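Local coordinates for putative Fe-S biosynthesis protein (Lactobacillus acidophilus, PDB 2QGO), which probably takes part in the biosynthesis of iron-sulphur clusters, though its exact role is not established, at residues A[25-30]-A[53-58]; A[82-87]-A[97-102]; A[62-67]-A[74-79]. One frame throughout, in Å; residues are numbered along the deposited sequence.

Interaction 1: residues A[25-30]-A[53-58]; sequences ILILIT and IWLDKV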
# COMPACT_ATOMS: atom_id res chain seq x y z
N ILE A 25 9.14 3.16 -3.03
CA ILE A 25 8.89 3.04 -1.61
C ILE A 25 7.38 2.90 -1.55
O ILE A 25 6.65 3.79 -2.00
CB ILE A 25 9.32 4.30 -0.84
CG1 ILE A 25 10.83 4.53 -1.01
CG2 ILE A 25 8.92 4.19 0.63
CD1 ILE A 25 11.69 3.34 -0.57
N LEU A 26 6.89 1.79 -1.02
CA LEU A 26 5.45 1.58 -0.94
C LEU A 26 4.96 1.69 0.49
O LEU A 26 5.60 1.20 1.42
CB LEU A 26 5.06 0.22 -1.51
CG LEU A 26 5.44 -0.01 -2.97
CD1 LEU A 26 5.01 -1.41 -3.38
CD2 LEU A 26 4.78 1.05 -3.86
N ILE A 27 3.81 2.35 0.66
CA ILE A 27 3.21 2.53 1.96
C ILE A 27 1.79 1.99 1.94
O ILE A 27 0.94 2.48 1.21
CB ILE A 27 3.15 4.04 2.33
CG1 ILE A 27 4.57 4.61 2.38
CG2 ILE A 27 2.41 4.23 3.64
CD1 ILE A 27 4.61 6.13 2.49
N LEU A 28 1.55 0.95 2.74
CA LEU A 28 0.22 0.34 2.82
C LEU A 28 -0.46 0.93 4.04
O LEU A 28 0.06 0.86 5.15
CB LEU A 28 0.34 -1.18 2.97
CG LEU A 28 -0.93 -1.99 3.24
CD1 LEU A 28 -1.94 -1.80 2.09
CD2 LEU A 28 -0.57 -3.48 3.39
N ILE A 29 -1.63 1.53 3.85
CA ILE A 29 -2.34 2.13 4.97
C ILE A 29 -3.84 2.01 4.80
O ILE A 29 -4.34 1.67 3.72
CB ILE A 29 -2.00 3.61 5.10
CG1 ILE A 29 -2.39 4.33 3.82
CG2 ILE A 29 -0.52 3.78 5.39
CD1 ILE A 29 -2.32 5.83 3.92
N THR A 30 -4.56 2.26 5.89
CA THR A 30 -6.01 2.23 5.85
C THR A 30 -6.35 3.61 5.35
O THR A 30 -5.59 4.55 5.56
CB THR A 30 -6.63 2.07 7.26
OG1 THR A 30 -6.38 3.26 8.01
CG2 THR A 30 -6.04 0.89 7.99
N ILE A 53 0.37 3.63 -1.29
CA ILE A 53 0.91 4.93 -1.62
C ILE A 53 2.36 4.74 -2.01
O ILE A 53 3.10 4.08 -1.29
CB ILE A 53 0.85 5.88 -0.40
CG1 ILE A 53 -0.59 5.94 0.13
CG2 ILE A 53 1.36 7.26 -0.77
CD1 ILE A 53 -1.63 6.27 -0.93
N TRP A 54 2.77 5.27 -3.16
CA TRP A 54 4.17 5.13 -3.54
C TRP A 54 4.94 6.45 -3.45
O TRP A 54 4.39 7.52 -3.70
CB TRP A 54 4.31 4.52 -4.95
CG TRP A 54 3.84 5.37 -6.07
CD1 TRP A 54 2.60 5.36 -6.65
CD2 TRP A 54 4.61 6.33 -6.81
NE1 TRP A 54 2.56 6.24 -7.71
CE2 TRP A 54 3.78 6.85 -7.83
CE3 TRP A 54 5.93 6.80 -6.71
CZ2 TRP A 54 4.23 7.81 -8.74
CZ3 TRP A 54 6.38 7.76 -7.62
CH2 TRP A 54 5.52 8.26 -8.62
N LEU A 55 6.20 6.35 -3.06
CA LEU A 55 7.08 7.51 -2.91
C LEU A 55 8.46 7.17 -3.46
O LEU A 55 8.72 6.02 -3.82
CB LEU A 55 7.22 7.90 -1.44
CG LEU A 55 6.00 8.31 -0.61
CD1 LEU A 55 6.45 8.50 0.84
CD2 LEU A 55 5.39 9.61 -1.15
N ASP A 56 9.34 8.16 -3.51
CA ASP A 56 10.69 7.89 -4.00
C ASP A 56 11.72 7.79 -2.88
O ASP A 56 12.84 7.33 -3.09
CB ASP A 56 11.10 8.94 -5.03
CG ASP A 56 10.51 8.64 -6.39
OD1 ASP A 56 10.89 7.61 -6.97
OD2 ASP A 56 9.66 9.42 -6.87
N LYS A 57 11.30 8.19 -1.68
CA LYS A 57 12.13 8.13 -0.49
C LYS A 57 11.21 7.76 0.67
O LYS A 57 9.99 7.93 0.58
CB LYS A 57 12.83 9.47 -0.22
CG LYS A 57 13.94 9.78 -1.21
CD LYS A 57 14.74 11.03 -0.81
CE LYS A 57 15.91 10.70 0.13
NZ LYS A 57 15.49 10.03 1.40
N VAL A 58 11.79 7.26 1.74
CA VAL A 58 11.02 6.86 2.90
C VAL A 58 10.35 8.04 3.60
O VAL A 58 10.89 9.15 3.62
CB VAL A 58 11.91 6.12 3.92
CG1 VAL A 58 12.43 4.81 3.31
CG2 VAL A 58 13.08 7.02 4.32

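Interaction 2: residues A[82-87]-A[97-102]; sequences TMLGPN and LSLSSD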
# COMPACT_ATOMS: atom_id res chain seq x y z
N THR A 82 -2.43 -2.07 13.11
CA THR A 82 -3.44 -2.73 13.92
C THR A 82 -4.62 -3.22 13.09
O THR A 82 -5.33 -4.15 13.49
CB THR A 82 -3.95 -1.81 15.06
OG1 THR A 82 -4.28 -0.52 14.53
CG2 THR A 82 -2.87 -1.64 16.11
N MET A 83 -4.83 -2.61 11.92
CA MET A 83 -5.93 -3.03 11.06
C MET A 83 -5.48 -3.96 9.94
O MET A 83 -6.29 -4.40 9.11
CB MET A 83 -6.64 -1.82 10.46
CG MET A 83 -8.05 -1.61 11.04
SD MET A 83 -8.38 0.14 11.22
CE MET A 83 -7.24 0.51 12.55
N LEU A 84 -4.18 -4.26 9.89
CA LEU A 84 -3.67 -5.17 8.87
C LEU A 84 -3.76 -6.55 9.50
O LEU A 84 -4.12 -6.67 10.67
CB LEU A 84 -2.22 -4.82 8.51
CG LEU A 84 -2.08 -3.40 7.94
CD1 LEU A 84 -0.62 -3.08 7.63
CD2 LEU A 84 -2.94 -3.29 6.68
N GLY A 85 -3.46 -7.59 8.73
CA GLY A 85 -3.56 -8.93 9.28
C GLY A 85 -2.31 -9.75 9.10
O GLY A 85 -1.38 -9.32 8.42
N PRO A 86 -2.26 -10.96 9.68
CA PRO A 86 -1.11 -11.86 9.58
C PRO A 86 -1.03 -12.58 8.24
O PRO A 86 -2.04 -13.05 7.71
CB PRO A 86 -1.32 -12.82 10.74
CG PRO A 86 -2.82 -12.96 10.76
CD PRO A 86 -3.29 -11.52 10.58
N ASN A 87 0.19 -12.66 7.69
CA ASN A 87 0.44 -13.33 6.41
C ASN A 87 -0.44 -12.75 5.30
O ASN A 87 -1.26 -13.45 4.71
CB ASN A 87 0.19 -14.84 6.55
CG ASN A 87 1.07 -15.48 7.60
OD1 ASN A 87 0.60 -16.22 8.47
ND2 ASN A 87 2.37 -15.19 7.54
N LEU A 97 -6.71 -4.35 -7.36
CA LEU A 97 -5.76 -4.87 -6.39
C LEU A 97 -6.59 -5.30 -5.20
O LEU A 97 -7.51 -4.59 -4.80
CB LEU A 97 -4.79 -3.77 -5.93
CG LEU A 97 -3.46 -3.56 -6.66
CD1 LEU A 97 -2.73 -2.39 -6.02
CD2 LEU A 97 -2.61 -4.83 -6.57
N SER A 98 -6.30 -6.47 -4.65
CA SER A 98 -7.04 -6.96 -3.50
C SER A 98 -6.07 -7.40 -2.42
O SER A 98 -5.06 -8.05 -2.70
CB SER A 98 -7.92 -8.14 -3.91
OG SER A 98 -7.12 -9.25 -4.28
N LEU A 99 -6.38 -7.05 -1.17
CA LEU A 99 -5.56 -7.40 -0.03
C LEU A 99 -6.30 -8.37 0.88
O LEU A 99 -7.48 -8.17 1.18
CB LEU A 99 -5.18 -6.15 0.75
CG LEU A 99 -4.35 -6.38 2.01
CD1 LEU A 99 -2.92 -6.82 1.64
CD2 LEU A 99 -4.32 -5.11 2.84
N SER A 100 -5.61 -9.41 1.33
CA SER A 100 -6.20 -10.41 2.21
C SER A 100 -5.15 -10.97 3.17
O SER A 100 -3.96 -10.70 3.04
CB SER A 100 -6.78 -11.55 1.38
OG SER A 100 -5.77 -12.21 0.63
N SER A 101 -5.62 -11.76 4.13
CA SER A 101 -4.74 -12.38 5.12
C SER A 101 -5.32 -13.73 5.52
O SER A 101 -6.27 -14.21 4.89
CB SER A 101 -4.63 -11.49 6.36
OG SER A 101 -5.87 -11.43 7.03
N ASP A 102 -4.78 -14.34 6.57
CA ASP A 102 -5.28 -15.63 7.05
C ASP A 102 -6.70 -15.49 7.60
O ASP A 102 -7.43 -16.48 7.69
CB ASP A 102 -4.39 -16.20 8.15
CG ASP A 102 -2.99 -16.53 7.67
OD1 ASP A 102 -2.84 -16.99 6.51
OD2 ASP A 102 -2.05 -16.34 8.46
O HOH W 1 -2.60 -15.70 3.94

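Interaction 3: residues A[62-67]-A[74-79]; sequences YPVKIA and IYTSDF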
# COMPACT_ATOMS: atom_id res chain seq x y z
N TYR A 62 5.98 6.74 8.47
CA TYR A 62 5.65 5.34 8.17
C TYR A 62 6.95 4.54 8.14
O TYR A 62 7.40 4.12 7.08
CB TYR A 62 4.96 5.25 6.81
CG TYR A 62 3.65 6.01 6.76
CD1 TYR A 62 2.47 5.44 7.26
CD2 TYR A 62 3.59 7.30 6.25
CE1 TYR A 62 1.27 6.15 7.25
CE2 TYR A 62 2.39 8.02 6.24
CZ TYR A 62 1.24 7.44 6.74
OH TYR A 62 0.06 8.14 6.75
N PRO A 63 7.54 4.28 9.32
CA PRO A 63 8.79 3.55 9.51
C PRO A 63 8.75 2.04 9.63
O PRO A 63 9.79 1.39 9.48
CB PRO A 63 9.33 4.17 10.78
CG PRO A 63 8.08 4.21 11.61
CD PRO A 63 7.01 4.72 10.63
N VAL A 64 7.58 1.48 9.90
CA VAL A 64 7.46 0.04 10.08
C VAL A 64 7.52 -0.76 8.79
O VAL A 64 6.69 -0.59 7.89
CB VAL A 64 6.16 -0.30 10.81
CG1 VAL A 64 6.13 -1.79 11.15
CG2 VAL A 64 6.04 0.56 12.06
N LYS A 65 8.49 -1.65 8.71
CA LYS A 65 8.67 -2.47 7.52
C LYS A 65 7.78 -3.69 7.53
O LYS A 65 7.59 -4.34 8.56
CB LYS A 65 10.13 -2.91 7.40
CG LYS A 65 11.09 -1.77 7.14
CD LYS A 65 12.52 -2.27 7.03
CE LYS A 65 13.47 -1.14 6.65
NZ LYS A 65 14.90 -1.60 6.65
N ILE A 66 7.21 -3.99 6.37
CA ILE A 66 6.37 -5.15 6.21
C ILE A 66 7.29 -6.13 5.50
O ILE A 66 7.68 -5.90 4.35
CB ILE A 66 5.13 -4.86 5.35
CG1 ILE A 66 4.28 -3.78 6.02
CG2 ILE A 66 4.30 -6.12 5.18
CD1 ILE A 66 3.04 -3.36 5.23
N ALA A 67 7.64 -7.20 6.19
CA ALA A 67 8.53 -8.21 5.64
C ALA A 67 7.93 -8.92 4.44
O ALA A 67 6.72 -9.15 4.37
CB ALA A 67 8.88 -9.22 6.72
N ILE A 74 8.23 -1.99 1.26
CA ILE A 74 6.88 -1.63 1.70
C ILE A 74 6.83 -1.33 3.19
O ILE A 74 7.36 -2.08 4.00
CB ILE A 74 5.86 -2.74 1.32
CG1 ILE A 74 4.46 -2.39 1.85
CG2 ILE A 74 6.33 -4.10 1.84
CD1 ILE A 74 3.35 -3.25 1.28
N TYR A 75 6.17 -0.23 3.54
CA TYR A 75 6.06 0.22 4.92
C TYR A 75 4.63 0.50 5.37
O TYR A 75 3.69 0.45 4.58
CB TYR A 75 6.84 1.52 5.09
CG TYR A 75 8.32 1.40 4.84
CD1 TYR A 75 9.23 1.39 5.90
CD2 TYR A 75 8.83 1.30 3.54
CE1 TYR A 75 10.60 1.29 5.68
CE2 TYR A 75 10.22 1.19 3.31
CZ TYR A 75 11.09 1.19 4.39
OH TYR A 75 12.46 1.09 4.20
N THR A 76 4.49 0.80 6.66
CA THR A 76 3.22 1.16 7.27
C THR A 76 3.52 1.89 8.58
O THR A 76 4.68 2.16 8.89
CB THR A 76 2.35 -0.08 7.54
OG1 THR A 76 1.00 0.33 7.79
CG2 THR A 76 2.86 -0.86 8.75
N SER A 77 2.48 2.23 9.34
CA SER A 77 2.68 2.93 10.60
C SER A 77 2.14 2.11 11.77
O SER A 77 1.46 1.10 11.58
CB SER A 77 2.00 4.30 10.57
OG SER A 77 0.58 4.21 10.47
N ASP A 78 2.46 2.54 12.98
CA ASP A 78 1.99 1.81 14.15
C ASP A 78 0.47 1.82 14.20
O ASP A 78 -0.17 0.85 14.59
CB ASP A 78 2.62 2.40 15.42
CG ASP A 78 4.07 1.96 15.60
OD1 ASP A 78 4.33 0.74 15.48
OD2 ASP A 78 4.96 2.82 15.84
N PHE A 79 -0.12 2.92 13.75
CA PHE A 79 -1.58 3.01 13.73
C PHE A 79 -2.20 2.08 12.69
O PHE A 79 -3.16 1.36 12.98
CB PHE A 79 -2.01 4.43 13.39
CG PHE A 79 -3.48 4.55 13.14
CD1 PHE A 79 -4.40 4.38 14.18
CD2 PHE A 79 -3.96 4.80 11.85
CE1 PHE A 79 -5.77 4.46 13.95
CE2 PHE A 79 -5.34 4.89 11.61
CZ PHE A 79 -6.25 4.72 12.65
O HOH W 2 9.68 -3.96 3.52

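Interaction 1: residues A[25-30]-A[53-58]
Strands 25-30 and 50-55 run antiparallel as neighbours in the mixed sheet of this Fe-S biosynthesis fold; the axes of 25-30 and 53-55 are 155° apart. I25 pairs with L55 and I27 with I53, each by two backbone hydrogen bonds, while L26 and W54 form the non-hydrogen-bonded pair between them. The straightest bond runs from I53 N to I27 O at 2.8 Å, with 171° at the hydrogen and the donor in the carbonyl plane. At the other end, I25 N reaches L55 O from above the carbonyl plane.

The tight part is the apolar face carrying I25, I27, I53 and L55. I27 has CG1 anti to its carbonyl carbon and a nearly extended chi2, so CD1 swings obliquely to the tip of L55, where it meets CD1 at 3.4 Å, a squeezed methyl-methyl contact. Behind it, the branched carbons I27 CB and I53 CB sit 4.0 Å apart. I29 adds a looser touch, its CD1 against I53 CG1.

Contact thins beyond L55, where the chain leaves the strand at D56, K57 and V58, all exposed. Here I25 CG1 lies over the K57 backbone, and its CD1 only grazes V58 CG1 at 4.2 Å. The D56 carboxylate turns to a salt bridge with K24. On the opposite face, W54 has CG in the crowded position between N and carbonyl carbon (chi1 67°), which carries the indole away from L26 and leaves W54 CB to meet L26 CD2 at 3.7 Å.

Interaction 2: residues A[82-87]-A[97-102]
This is a mostly polar backbone contact at the end of strand 96-101, where the loop after helix 78-81 passes it and leads into strand 88-93. Those two strands are antiparallel neighbours in the sheet, with S100 bonded to V89. The one direct hydrogen bond of the contact runs from D102 N to P86 O, 3.2 Å long and straight at 168°, the donor standing almost on the line of the C=O axis.

S101 CB meets the same carbonyl, 3.3 Å from P86 O, while S101 OG, held between backbone N and carbonyl carbon, faces G85 and bonds to E103 N. A glycine suits this spot, since a CB at 85 would fall 2.6 Å from S101 OG and clash. Deeper in, L84 CD2 and L99 CD2 just touch at 4.5 Å, both also packing on L28 of strand 25-30.

Outward, the side chain of D102 crosses N87 obliquely, with OD2 3.3 Å from N87 CB. A water bridges the two segments, giving one proton to N87 O at 2.7 Å and the other to D102 OD1 at 2.9 Å. P86 O and D102 OD2, two acceptors, lie 3.4 Å apart. The carboxylate is probably charged, and the hydrogen donated by the water would help to offset its closeness to the P86 carbonyl.

Interaction 3: residues A[62-67]-A[74-79]
A beta hairpin at the margin of the sheet pairs strand 64-65 with strand 73-76, and its backbone carries three hydrogen bonds. The straightest is I66 N to I74 O, 3.0 Å and 171°. V64 and T76 form a hydrogen-bonded pair: T76 N donates to V64 O at 2.9 Å, while the return bond from V64 N to T76 O is weak at 134°. On the face of this pair, V64 CB rests 3.9 Å from T76 CG2, and T76 OG1 points elsewhere, to L28 O.

K65 and Y75 take the other face of the hairpin, lying side by side and pointing the same way. The extended lysine chain runs along the ring, with K65 CG 3.4 Å from Y75 CE1, while P63 O meets the ring edge near its plane. An alanine in place of Y75 would remove the ring that K65, P63 and V58 pack against and would probably loosen this face of the hairpin. Past the strand, S77 is the N-cap of the short helix 78-81; its OG bonds to D80, and its CB lies 3.5 Å from CD1 of the Y62 ring. At the opposite end, I66 CB packs on I74 CG2 at 3.8 Å.

In the fold
All three contacts reach one sheet. Interactions 1 and 3 are its backbone-paired parts: strand 25-30 is flanked by strand 50-55 in interaction 1 and by strand 73-76 of interaction 3, which it meets through L26 O to Y75 N, with I29 packing on Y62. Interaction 1 is the most central, partly buried and the most apolar, its centre about 6 Å from the centre of the chain. Interaction 3, at the outermost strand 64-65, mixes buried isoleucines with a lysine-tyrosine pair toward the surface. Interaction 2, its centre about 11 Å from that of the chain, opens to solvent at N87 and D102; inward, M83 packs on T30 and L84 on T76.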